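Local coordinates for alternansucrase (Leuconostoc mesenteroides, PDB 6HVG), which belongs to glycoside hydrolase family 70, with a TIM-barrel catalytic fold, a bound calcium ion and beta-hairpin repeats of the choline-binding clan, at residues Q172-D175 / Y179-K182; G183-V188 / H192-S197; Y150-Y153 / K159-T162; K212-G215 / N221-K224; M764-I769 / F799-D804. One frame throughout, in Å; residues are numbered along the deposited sequence.

Along the chain the order is interaction 3, 1, 2, 4 and then 5. Interactions 3, 1 and 4 each join the second strand of a beta hairpin to the loop that follows, while interaction 2 pairs the two strands of the hairpin 185-188/191-194. Interactions 1 and 2 lie wholly inside one choline-binding repeat. Interactions 3 and 1 have centres 8 Å apart and touch, as do 1 and 2 at 9 Å, where Asp-175 and Arg-186 form a salt bridge; 2 and 4 lie 14 Å apart between centres without touching. Interaction 5 belongs to the family 70 region, its centre 26 to 38 Å from the others, so the contacts sample two separate parts of the protein.

Interaction 1 (Q172-D175 / Y179-K182); sequences QYFD and YQVK
In a choline-binding-type repeat, Tyr-173 near the end of strand 170-174 is met by Val-181 of the following loop. Val-181 N donates to Tyr-173 O at 3.1 Å, and the N-H...O angle of 166° makes the bond nearly straight. The same oxygen takes a CA-H...O contact from Gln-180 CA at 3.4 Å. Together these fit the single beta bridge between Phe-174 and Gln-180, whose CA atoms are 4.3 Å apart. A bond from Asp-175 N to Tyr-179 O is doubtful, because that oxygen sits too near a neighbour in the model.

Val-181 CG2 lies at the edge of the Tyr-173 ring, 3.8 Å from CD1, with the two side chains running alongside in the same direction. The methyl also packs on the carboxylate of Asp-175, whose OD1 is bound by Arg-186. With CG opposite its backbone N (chi1 179°) and an extended chain, Gln-180 lays CB 3.5 Å from Phe-174 CE2. Its amide comes near that of Gln-172, planes 42° apart; their polar partners lie outside, Tyr-144 OH for Gln-172 OE1 and, weakly, Thr-199 O for Gln-180 NE2. Such a bridge between a hairpin strand and its outgoing loop suits the hairpin solenoid of choline-binding repeats.

Interaction 2 (G183-V188 / H192-S197); sequences GSFRDV and HIYFDS
The ring of Phe-185 has Tyr-194 CB over the centre of one face, 3.6 Å from its centroid and 13° off the normal, a CH-pi contact. Its CD1 lies over a face of the His-192 ring; the planes are near parallel, 17° apart with centroids 4.5 Å apart, but slid so far that they barely overlap. At the edge of His-192, ND1 donates to Asp-187 OD1; the modelled separation is very short and its exact value is doubtful. His-192 NE2 bonds to Asp-207 OD2. The Phe-195 ring has Ser-184 O at its edge, in plane, and meets Arg-186 CB, on the other face of the hairpin from the cluster of Phe-185, His-192 and Tyr-194.

The backbones of strands 185-188 and 191-194 pair antiparallel. Arg-186 N reaches Ile-193 O at 3.0 Å with an N-H...O angle of 169°, and Ile-193 N returns to Arg-186 O at 3.1 Å. Phe-195 N to Ser-184 O, 3.2 Å, extends the ladder, while Gly-183 N makes weak bonds to Phe-195 O and Asp-196 O at its end. Arg-186 bends at chi2 and chi3, which turns NE back to Phe-185 O (3.3 Å) and takes NH2 to Asp-175. A short antiparallel hairpin with an aromatic cluster on one face is consistent with the aromatic-rich beta hairpins of choline-binding-type repeats.

Interaction 3 (Y150-Y153 / K159-T162); sequences YFVY and KQVT
Tyr-153 and Val-161 make the central pair, joining the last residue of strand 150-153 to the loop that leaves the first of these beta hairpins. Val-161 N donates to Tyr-153 O at 3.1 Å, but the N-H...O angle of 133° marks the bond as weak. A water strengthens the join: it accepts from Tyr-153 N at 2.8 Å and donates to Val-161 O at 2.6 Å, so the carbonyl and N-H of both residues are engaged across the turn.

Around this polar core the side chains pack. Val-161 CG2 comes in at the edge of the Tyr-153 ring, close to its plane and 3.9 Å from CD2, with both side chains pointing the same way. The ring reaches this place because CG stands opposite its backbone N (chi1 -175°). The pair matches Tyr-173 with Val-181 one hairpin later, again eight residues apart in the chain. On the other flank, the extended Gln-160 crosses Val-152 at about a right angle and sets its CG and OE1 against the CG1 methyl.

The next shell fixes the strand itself. Val-152 bonds through its backbone to Glu-145 on strand 144-147, the partner of the two-stranded antiparallel sheet, and its side chain touches Tyr-179. The Tyr-153 ring meets Tyr-144 edge-to-face, and at its far end Tyr-153 OH makes a weak hydrogen bond to Gly-142 O.

Interaction 4 (K212-G215 / N221-K224); sequences KAQG and NQLK
A water between Gly-215 and Leu-223 is gripped by three groups: it accepts from Gly-215 N at 2.9 Å, donates to Leu-223 O at 2.9 Å, and takes a weak bond from Gln-222 NE2 at 3.3 Å. Beside it runs the direct link, Leu-223 N to Gly-215 O at 3.2 Å. That bond is straight at the hydrogen, 165°, yet the donor stands above the carbonyl plane, 59° out of it, and so misses the lone pairs. Gln-222 CA adds a CA-H...O contact to Gly-215 O at 3.4 Å.

The side chains of Gln-214 and Gln-222 meet beside the water. Their amide planes are almost parallel, only 9° apart, and Gln-222 NE2 lies 3.5 Å from both CG and CD of Gln-214. The extended chain of Gln-222, with CG turned away from its own N, carries NE2 to both the water and this neighbour. Gln-214 OE1 has a weak bond to Tyr-216 OH.

Strand 212-216 pairs with strand 205-209, where Gln-214 bonds through its backbone to Asp-207 and Ala-213 packs on Val-206 and Ile-208. The contact therefore ties the second strand of this hairpin to the loop leading to strand 226-229.

Interaction 5 (M764-I769 / F799-D804); sequences MIDHGI and FKKYND
Asp-766 and His-767 stand where helix 757-766 ends, and they face Lys-801 and Tyr-802 in the loop between helices 779-793 and 807-814. The helix closes in a Schellman motif: Ile-769 N bonds to Met-764 O at 2.8 Å and Gly-768 N to Ile-765 O at 3.1 Å, with Gly-768 taking the positive phi. The backbones stay well apart, the nearest CA atoms, of Asp-766 and Tyr-802, being 9.7 Å from each other, so side chains alone span the gap. This belongs to the family 70 region, where the helix follows strand 745-747 of the parallel barrel sheet.

Asp-766 OD2 receives two donors from the same face of its carboxylate. Lys-801 NZ, at 2.7 Å, forms a salt bridge on the syn side, 33° out of the plane; the extended lysine chain comes from the opposite direction and brings NZ near both oxygens, closer to OD2. Tyr-802 OH donates at 2.9 Å from the anti side, 29° out of plane. Two grips on one oxygen should limit rotation of the carboxylate.

Asp-792 positions the loop, since its OD2 takes Lys-801 N and its OD1 takes Tyr-802 N. The His-767 ring stacks on Phe-788 and bonds through ND1 to Ala-763 O, which leaves its edge against the phenol: CE1 lies 3.2 Å from Tyr-802 OH, in the plane of the imidazole.

Interaction 1 (Q172-D175 / Y179-K182)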
# COMPACT_ATOMS: atom_id res chain seq x y z
N GLN A 172 20.08 1.07 -30.96
CA GLN A 172 20.57 -0.27 -31.32
C GLN A 172 21.11 -0.27 -32.75
O GLN A 172 20.86 0.68 -33.50
CB GLN A 172 19.44 -1.30 -31.21
CG GLN A 172 18.77 -1.36 -29.83
CD GLN A 172 17.78 -2.51 -29.70
OE1 GLN A 172 17.13 -2.91 -30.68
NE2 GLN A 172 17.64 -3.05 -28.48
N TYR A 173 21.85 -1.31 -33.14
CA TYR A 173 22.43 -1.37 -34.49
C TYR A 173 22.26 -2.77 -35.09
O TYR A 173 22.38 -3.76 -34.38
CB TYR A 173 23.92 -0.95 -34.49
CG TYR A 173 24.54 -0.85 -35.89
CD1 TYR A 173 25.06 -1.97 -36.52
CD2 TYR A 173 24.61 0.36 -36.59
CE1 TYR A 173 25.62 -1.91 -37.78
CE2 TYR A 173 25.16 0.43 -37.87
CZ TYR A 173 25.66 -0.72 -38.45
OH TYR A 173 26.22 -0.74 -39.71
N PHE A 174 21.97 -2.81 -36.39
CA PHE A 174 21.89 -4.05 -37.16
C PHE A 174 22.76 -3.95 -38.40
O PHE A 174 22.70 -2.97 -39.13
CB PHE A 174 20.44 -4.33 -37.56
CG PHE A 174 19.48 -4.30 -36.41
CD1 PHE A 174 19.05 -3.09 -35.88
CD2 PHE A 174 19.03 -5.47 -35.83
CE1 PHE A 174 18.19 -3.04 -34.79
CE2 PHE A 174 18.15 -5.43 -34.75
CZ PHE A 174 17.74 -4.22 -34.22
N ASP A 175 23.58 -4.97 -38.64
CA ASP A 175 24.47 -5.02 -39.82
C ASP A 175 23.64 -5.19 -41.08
O ASP A 175 22.41 -5.11 -41.01
CB ASP A 175 25.48 -6.18 -39.68
CG ASP A 175 26.60 -5.90 -38.69
OD1 ASP A 175 27.11 -4.76 -38.67
OD2 ASP A 175 27.00 -6.84 -37.97
N TYR A 179 21.02 -8.52 -38.59
CA TYR A 179 21.33 -9.02 -37.25
C TYR A 179 21.72 -7.88 -36.33
O TYR A 179 22.28 -6.87 -36.77
CB TYR A 179 22.46 -10.06 -37.30
CG TYR A 179 22.12 -11.33 -38.05
CD1 TYR A 179 20.80 -11.76 -38.20
CD2 TYR A 179 23.13 -12.14 -38.57
CE1 TYR A 179 20.50 -12.94 -38.86
CE2 TYR A 179 22.84 -13.32 -39.23
CZ TYR A 179 21.52 -13.71 -39.37
OH TYR A 179 21.19 -14.88 -40.02
N GLN A 180 21.42 -8.06 -35.05
CA GLN A 180 21.73 -7.05 -34.06
C GLN A 180 23.10 -7.30 -33.47
O GLN A 180 23.45 -8.44 -33.14
CB GLN A 180 20.69 -7.04 -32.96
CG GLN A 180 20.95 -6.02 -31.87
CD GLN A 180 19.89 -6.02 -30.78
OE1 GLN A 180 18.83 -6.62 -30.94
NE2 GLN A 180 20.17 -5.32 -29.68
N VAL A 181 23.85 -6.22 -33.32
CA VAL A 181 25.23 -6.24 -32.85
C VAL A 181 25.28 -5.97 -31.36
O VAL A 181 24.67 -5.05 -30.89
CB VAL A 181 26.07 -5.17 -33.57
CG1 VAL A 181 27.51 -5.21 -33.10
CG2 VAL A 181 26.01 -5.39 -35.07
N LYS A 182 26.04 -6.80 -30.65
CA LYS A 182 26.21 -6.68 -29.21
C LYS A 182 27.67 -6.83 -28.83
O LYS A 182 28.39 -7.68 -29.36
CB LYS A 182 25.39 -7.73 -28.50
CG LYS A 182 23.92 -7.43 -28.52
CD LYS A 182 23.11 -8.50 -27.82
CE LYS A 182 21.62 -8.38 -28.13
NZ LYS A 182 20.86 -9.43 -27.41

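Interaction 2 (G183-V188 / H192-S197)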
# COMPACT_ATOMS: atom_id res chain seq x y z
N GLY A 183 28.11 -5.98 -27.91
CA GLY A 183 29.47 -6.01 -27.40
C GLY A 183 30.53 -5.69 -28.44
O GLY A 183 31.65 -6.15 -28.35
N SER A 184 30.17 -4.90 -29.44
CA SER A 184 31.10 -4.51 -30.47
C SER A 184 30.87 -3.03 -30.75
O SER A 184 29.83 -2.50 -30.39
CB SER A 184 30.84 -5.36 -31.69
OG SER A 184 31.99 -5.43 -32.50
N PHE A 185 31.84 -2.38 -31.38
CA PHE A 185 31.73 -0.99 -31.82
C PHE A 185 31.30 -0.95 -33.28
O PHE A 185 31.81 -1.72 -34.09
CB PHE A 185 33.09 -0.30 -31.72
CG PHE A 185 33.32 0.48 -30.46
CD1 PHE A 185 32.93 1.79 -30.38
CD2 PHE A 185 34.00 -0.07 -29.38
CE1 PHE A 185 33.16 2.54 -29.26
CE2 PHE A 185 34.24 0.68 -28.24
CZ PHE A 185 33.81 1.99 -28.18
N ARG A 186 30.41 -0.04 -33.65
CA ARG A 186 30.09 0.18 -35.07
C ARG A 186 30.26 1.66 -35.45
O ARG A 186 30.16 2.52 -34.59
CB ARG A 186 28.68 -0.30 -35.39
CG ARG A 186 28.49 -1.82 -35.37
CD ARG A 186 29.26 -2.55 -36.47
NE ARG A 186 29.94 -3.71 -35.89
CZ ARG A 186 29.55 -4.97 -36.00
NH1 ARG A 186 30.24 -5.91 -35.38
NH2 ARG A 186 28.49 -5.30 -36.71
N ASP A 187 30.53 1.94 -36.72
CA ASP A 187 30.74 3.30 -37.19
C ASP A 187 29.55 3.76 -38.02
O ASP A 187 29.35 3.27 -39.12
CB ASP A 187 31.99 3.37 -38.06
CG ASP A 187 33.26 3.20 -37.27
OD1 ASP A 187 33.38 3.81 -36.19
OD2 ASP A 187 34.16 2.49 -37.75
N VAL A 188 28.79 4.72 -37.51
CA VAL A 188 27.67 5.30 -38.25
C VAL A 188 27.86 6.81 -38.28
O VAL A 188 28.11 7.41 -37.24
CB VAL A 188 26.30 4.98 -37.61
CG1 VAL A 188 25.16 5.31 -38.57
CG2 VAL A 188 26.23 3.51 -37.19
N HIS A 192 31.48 6.79 -33.39
CA HIS A 192 32.03 5.49 -33.03
C HIS A 192 31.23 5.03 -31.82
O HIS A 192 31.52 5.41 -30.69
CB HIS A 192 33.51 5.65 -32.70
CG HIS A 192 34.31 4.39 -32.81
ND1 HIS A 192 34.43 3.69 -34.00
CD2 HIS A 192 35.09 3.74 -31.91
CE1 HIS A 192 35.21 2.65 -33.81
NE2 HIS A 192 35.62 2.65 -32.56
N ILE A 193 30.21 4.21 -32.05
CA ILE A 193 29.28 3.84 -30.97
C ILE A 193 29.43 2.38 -30.55
O ILE A 193 29.31 1.48 -31.37
CB ILE A 193 27.81 4.08 -31.39
CG1 ILE A 193 27.70 5.34 -32.28
CG2 ILE A 193 26.94 4.19 -30.15
CD1 ILE A 193 26.32 5.55 -32.86
N TYR A 194 29.71 2.17 -29.27
CA TYR A 194 29.71 0.83 -28.68
C TYR A 194 28.30 0.46 -28.29
O TYR A 194 27.52 1.33 -27.89
CB TYR A 194 30.59 0.76 -27.41
CG TYR A 194 30.64 -0.60 -26.72
CD1 TYR A 194 30.07 -0.78 -25.47
CD2 TYR A 194 31.27 -1.70 -27.33
CE1 TYR A 194 30.12 -2.01 -24.82
CE2 TYR A 194 31.32 -2.94 -26.70
CZ TYR A 194 30.74 -3.09 -25.44
OH TYR A 194 30.78 -4.31 -24.79
N PHE A 195 27.99 -0.82 -28.40
CA PHE A 195 26.71 -1.35 -27.99
C PHE A 195 26.94 -2.45 -26.92
O PHE A 195 27.92 -3.21 -27.01
CB PHE A 195 25.97 -1.86 -29.23
CG PHE A 195 25.72 -0.79 -30.28
CD1 PHE A 195 24.48 -0.17 -30.40
CD2 PHE A 195 26.72 -0.43 -31.18
CE1 PHE A 195 24.25 0.78 -31.39
CE2 PHE A 195 26.49 0.53 -32.16
CZ PHE A 195 25.26 1.15 -32.26
N ASP A 196 26.08 -2.50 -25.91
CA ASP A 196 26.25 -3.42 -24.76
C ASP A 196 26.21 -4.89 -25.19
O ASP A 196 25.63 -5.22 -26.23
CB ASP A 196 25.15 -3.16 -23.72
CG ASP A 196 25.42 -3.84 -22.38
OD1 ASP A 196 26.23 -3.30 -21.59
OD2 ASP A 196 24.81 -4.91 -22.11
N SER A 197 26.84 -5.75 -24.40
CA SER A 197 26.97 -7.18 -24.74
C SER A 197 25.73 -8.03 -24.40
O SER A 197 25.53 -9.11 -24.99
CB SER A 197 28.21 -7.76 -24.04
OG SER A 197 27.99 -7.98 -22.65

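Interaction 3 (Y150-Y153 / K159-T162)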
# COMPACT_ATOMS: atom_id res chain seq x y z
N TYR A 150 20.72 -14.93 -33.53
CA TYR A 150 20.80 -13.48 -33.63
C TYR A 150 19.43 -12.82 -33.59
O TYR A 150 18.46 -13.36 -34.11
CB TYR A 150 21.49 -13.10 -34.93
CG TYR A 150 22.94 -13.49 -34.95
CD1 TYR A 150 23.91 -12.63 -34.42
CD2 TYR A 150 23.35 -14.69 -35.50
CE1 TYR A 150 25.25 -12.97 -34.44
CE2 TYR A 150 24.69 -15.04 -35.54
CZ TYR A 150 25.64 -14.18 -35.01
OH TYR A 150 26.96 -14.50 -35.03
N PHE A 151 19.38 -11.65 -32.97
CA PHE A 151 18.16 -10.86 -32.94
C PHE A 151 18.00 -9.98 -34.17
O PHE A 151 18.90 -9.24 -34.56
CB PHE A 151 18.07 -10.02 -31.69
CG PHE A 151 17.73 -10.82 -30.47
CD1 PHE A 151 16.42 -10.86 -30.01
CD2 PHE A 151 18.70 -11.56 -29.81
CE1 PHE A 151 16.09 -11.61 -28.88
CE2 PHE A 151 18.38 -12.31 -28.68
CZ PHE A 151 17.07 -12.33 -28.22
N VAL A 152 16.83 -10.12 -34.80
CA VAL A 152 16.38 -9.28 -35.89
C VAL A 152 15.19 -8.48 -35.33
O VAL A 152 14.56 -8.89 -34.35
CB VAL A 152 15.96 -10.16 -37.09
CG1 VAL A 152 15.26 -9.35 -38.16
CG2 VAL A 152 17.18 -10.84 -37.69
N TYR A 153 14.91 -7.32 -35.94
CA TYR A 153 13.74 -6.53 -35.59
C TYR A 153 12.92 -6.27 -36.83
O TYR A 153 13.43 -5.70 -37.79
CB TYR A 153 14.12 -5.18 -34.97
CG TYR A 153 12.92 -4.40 -34.48
CD1 TYR A 153 12.34 -4.67 -33.24
CD2 TYR A 153 12.34 -3.40 -35.27
CE1 TYR A 153 11.25 -3.95 -32.78
CE2 TYR A 153 11.24 -2.69 -34.83
CZ TYR A 153 10.69 -2.96 -33.58
OH TYR A 153 9.60 -2.22 -33.16
N LYS A 159 8.88 -4.94 -42.46
CA LYS A 159 10.19 -4.80 -43.08
C LYS A 159 11.30 -5.06 -42.06
O LYS A 159 11.27 -4.52 -40.96
CB LYS A 159 10.34 -3.40 -43.67
CG LYS A 159 11.39 -3.28 -44.78
CD LYS A 159 11.53 -1.85 -45.27
CE LYS A 159 10.20 -1.28 -45.76
NZ LYS A 159 10.33 0.01 -46.49
N GLN A 160 12.26 -5.89 -42.44
CA GLN A 160 13.45 -6.15 -41.62
C GLN A 160 14.30 -4.89 -41.53
O GLN A 160 14.42 -4.14 -42.50
CB GLN A 160 14.28 -7.29 -42.22
CG GLN A 160 15.18 -8.00 -41.22
CD GLN A 160 15.86 -9.21 -41.82
OE1 GLN A 160 15.96 -10.26 -41.18
NE2 GLN A 160 16.33 -9.08 -43.05
N VAL A 161 14.89 -4.67 -40.37
CA VAL A 161 15.60 -3.43 -40.10
C VAL A 161 17.12 -3.56 -40.08
O VAL A 161 17.69 -4.39 -39.38
CB VAL A 161 15.14 -2.85 -38.75
CG1 VAL A 161 16.00 -1.67 -38.36
CG2 VAL A 161 13.68 -2.43 -38.84
N THR A 162 17.77 -2.69 -40.85
CA THR A 162 19.24 -2.56 -40.84
C THR A 162 19.62 -1.20 -40.27
O THR A 162 18.78 -0.32 -40.13
CB THR A 162 19.83 -2.68 -42.26
OG1 THR A 162 19.39 -1.58 -43.06
CG2 THR A 162 19.43 -4.02 -42.91
O HOH W 1 16.76 -6.35 -37.86

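Interaction 4 (K212-G215 / N221-K224)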
# COMPACT_ATOMS: atom_id res chain seq x y z
N LYS A 212 46.12 3.49 -29.76
CA LYS A 212 45.86 4.25 -28.57
C LYS A 212 44.44 4.17 -28.09
O LYS A 212 43.52 4.01 -28.87
CB LYS A 212 46.26 5.69 -28.82
CG LYS A 212 47.77 5.81 -28.92
CD LYS A 212 48.21 7.03 -29.68
CE LYS A 212 49.71 7.03 -29.75
NZ LYS A 212 50.18 8.13 -30.62
N ALA A 213 44.30 4.30 -26.78
CA ALA A 213 42.98 4.26 -26.15
C ALA A 213 42.27 5.59 -26.31
O ALA A 213 42.88 6.64 -26.15
CB ALA A 213 43.10 3.90 -24.67
N GLN A 214 40.99 5.52 -26.64
CA GLN A 214 40.17 6.70 -26.86
C GLN A 214 38.79 6.39 -26.27
O GLN A 214 38.21 5.34 -26.54
CB GLN A 214 40.12 7.06 -28.37
CG GLN A 214 41.45 7.58 -28.94
CD GLN A 214 41.44 7.85 -30.45
OE1 GLN A 214 40.38 7.84 -31.11
NE2 GLN A 214 42.61 8.10 -31.02
N GLY A 215 38.28 7.30 -25.44
CA GLY A 215 36.99 7.12 -24.77
C GLY A 215 35.87 7.52 -25.70
O GLY A 215 36.08 8.30 -26.61
N ASN A 221 30.68 9.94 -29.50
CA ASN A 221 31.62 11.04 -29.59
C ASN A 221 32.89 10.75 -28.80
O ASN A 221 32.81 10.28 -27.66
CB ASN A 221 31.00 12.33 -29.05
CG ASN A 221 29.66 12.64 -29.68
OD1 ASN A 221 29.59 13.00 -30.86
ND2 ASN A 221 28.59 12.48 -28.90
N GLN A 222 34.05 11.04 -29.39
CA GLN A 222 35.28 10.95 -28.64
C GLN A 222 35.20 11.90 -27.45
O GLN A 222 34.90 13.08 -27.60
CB GLN A 222 36.51 11.25 -29.51
CG GLN A 222 37.83 10.90 -28.80
CD GLN A 222 39.05 11.00 -29.67
OE1 GLN A 222 38.96 11.21 -30.88
NE2 GLN A 222 40.22 10.85 -29.06
N LEU A 223 35.45 11.37 -26.26
CA LEU A 223 35.35 12.14 -25.04
C LEU A 223 36.66 12.88 -24.75
O LEU A 223 37.75 12.36 -24.97
CB LEU A 223 34.97 11.23 -23.87
CG LEU A 223 33.53 10.71 -23.94
CD1 LEU A 223 33.25 9.61 -22.94
CD2 LEU A 223 32.53 11.84 -23.73
N LYS A 224 36.52 14.11 -24.26
CA LYS A 224 37.63 14.97 -23.86
C LYS A 224 37.42 15.42 -22.43
O LYS A 224 36.31 15.78 -22.06
CB LYS A 224 37.69 16.20 -24.76
CG LYS A 224 38.77 16.19 -25.84
CD LYS A 224 38.27 15.60 -27.13
CE LYS A 224 39.26 15.82 -28.27
NZ LYS A 224 39.36 17.23 -28.73
O HOH W 2 39.04 10.00 -26.08

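Interaction 5 (M764-I769 / F799-D804)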
# COMPACT_ATOMS: atom_id res chain seq x y z
N MET A 764 0.38 5.97 -15.88
CA MET A 764 0.59 7.39 -15.55
C MET A 764 2.04 7.66 -15.11
O MET A 764 2.64 8.65 -15.50
CB MET A 764 -0.37 7.83 -14.45
CG MET A 764 -1.82 7.74 -14.89
SD MET A 764 -3.05 8.07 -13.62
CE MET A 764 -2.86 9.86 -13.39
N ILE A 765 2.60 6.71 -14.36
CA ILE A 765 3.98 6.77 -13.87
C ILE A 765 4.95 6.68 -15.04
O ILE A 765 5.89 7.47 -15.14
CB ILE A 765 4.28 5.62 -12.86
CG1 ILE A 765 3.38 5.77 -11.62
CG2 ILE A 765 5.73 5.65 -12.43
CD1 ILE A 765 3.45 4.64 -10.61
N ASP A 766 4.71 5.73 -15.93
CA ASP A 766 5.57 5.51 -17.09
C ASP A 766 5.64 6.72 -18.03
O ASP A 766 6.63 6.88 -18.71
CB ASP A 766 5.09 4.31 -17.88
CG ASP A 766 6.21 3.58 -18.60
OD1 ASP A 766 7.23 3.23 -17.97
OD2 ASP A 766 6.04 3.33 -19.81
N HIS A 767 4.59 7.53 -18.08
CA HIS A 767 4.55 8.72 -18.93
C HIS A 767 4.79 10.02 -18.14
O HIS A 767 4.50 11.13 -18.62
CB HIS A 767 3.22 8.77 -19.71
CG HIS A 767 3.14 7.79 -20.84
ND1 HIS A 767 2.99 6.43 -20.65
CD2 HIS A 767 3.20 7.97 -22.18
CE1 HIS A 767 2.97 5.81 -21.81
NE2 HIS A 767 3.09 6.73 -22.76
N GLY A 768 5.35 9.89 -16.94
CA GLY A 768 5.73 11.05 -16.12
C GLY A 768 4.59 11.90 -15.59
O GLY A 768 4.80 13.03 -15.18
N ILE A 769 3.37 11.36 -15.57
CA ILE A 769 2.21 12.12 -15.11
C ILE A 769 2.15 12.19 -13.58
O ILE A 769 1.75 13.20 -13.01
CB ILE A 769 0.92 11.54 -15.69
CG1 ILE A 769 1.03 11.56 -17.21
CG2 ILE A 769 -0.29 12.35 -15.20
CD1 ILE A 769 -0.28 11.33 -17.93
N PHE A 799 1.27 -6.67 -27.96
CA PHE A 799 1.99 -6.61 -26.70
C PHE A 799 1.22 -5.63 -25.82
O PHE A 799 0.66 -4.63 -26.31
CB PHE A 799 3.44 -6.15 -26.93
CG PHE A 799 4.23 -5.88 -25.66
CD1 PHE A 799 4.41 -4.58 -25.19
CD2 PHE A 799 4.84 -6.92 -24.98
CE1 PHE A 799 5.16 -4.34 -24.03
CE2 PHE A 799 5.59 -6.69 -23.82
CZ PHE A 799 5.73 -5.40 -23.34
N LYS A 800 1.20 -5.93 -24.53
CA LYS A 800 0.54 -5.08 -23.56
C LYS A 800 1.47 -4.82 -22.39
O LYS A 800 1.99 -5.75 -21.77
CB LYS A 800 -0.76 -5.73 -23.07
CG LYS A 800 -1.89 -5.67 -24.10
CD LYS A 800 -2.93 -6.77 -23.89
CE LYS A 800 -3.72 -7.10 -25.16
NZ LYS A 800 -3.97 -5.92 -26.05
N LYS A 801 1.69 -3.54 -22.12
CA LYS A 801 2.59 -3.15 -21.05
C LYS A 801 1.84 -3.05 -19.72
O LYS A 801 2.34 -3.51 -18.69
CB LYS A 801 3.31 -1.85 -21.40
CG LYS A 801 4.61 -1.69 -20.63
CD LYS A 801 5.40 -0.41 -20.88
CE LYS A 801 6.59 -0.37 -19.92
NZ LYS A 801 7.31 0.93 -19.90
N TYR A 802 0.66 -2.44 -19.73
CA TYR A 802 -0.12 -2.26 -18.52
C TYR A 802 -1.32 -3.19 -18.51
O TYR A 802 -1.67 -3.77 -17.46
CB TYR A 802 -0.60 -0.83 -18.40
CG TYR A 802 0.41 0.21 -18.85
CD1 TYR A 802 1.59 0.42 -18.14
CD2 TYR A 802 0.19 0.97 -20.00
CE1 TYR A 802 2.52 1.37 -18.56
CE2 TYR A 802 1.11 1.91 -20.43
CZ TYR A 802 2.27 2.12 -19.72
OH TYR A 802 3.16 3.07 -20.18
N ASN A 803 -1.93 -3.38 -19.67
CA ASN A 803 -3.17 -4.16 -19.80
C ASN A 803 -2.96 -5.68 -19.79
O ASN A 803 -1.83 -6.19 -19.95
CB ASN A 803 -3.89 -3.79 -21.09
CG ASN A 803 -4.53 -2.44 -21.04
OD1 ASN A 803 -5.74 -2.35 -20.95
ND2 ASN A 803 -3.71 -1.38 -21.03
N ASP A 804 -4.07 -6.39 -19.61
CA ASP A 804 -4.10 -7.84 -19.54
C ASP A 804 -4.23 -8.49 -20.90
O ASP A 804 -4.97 -8.02 -21.79
CB ASP A 804 -5.27 -8.31 -18.70
CG ASP A 804 -4.99 -8.29 -17.22
OD1 ASP A 804 -3.94 -7.77 -16.81
OD2 ASP A 804 -5.80 -8.83 -16.45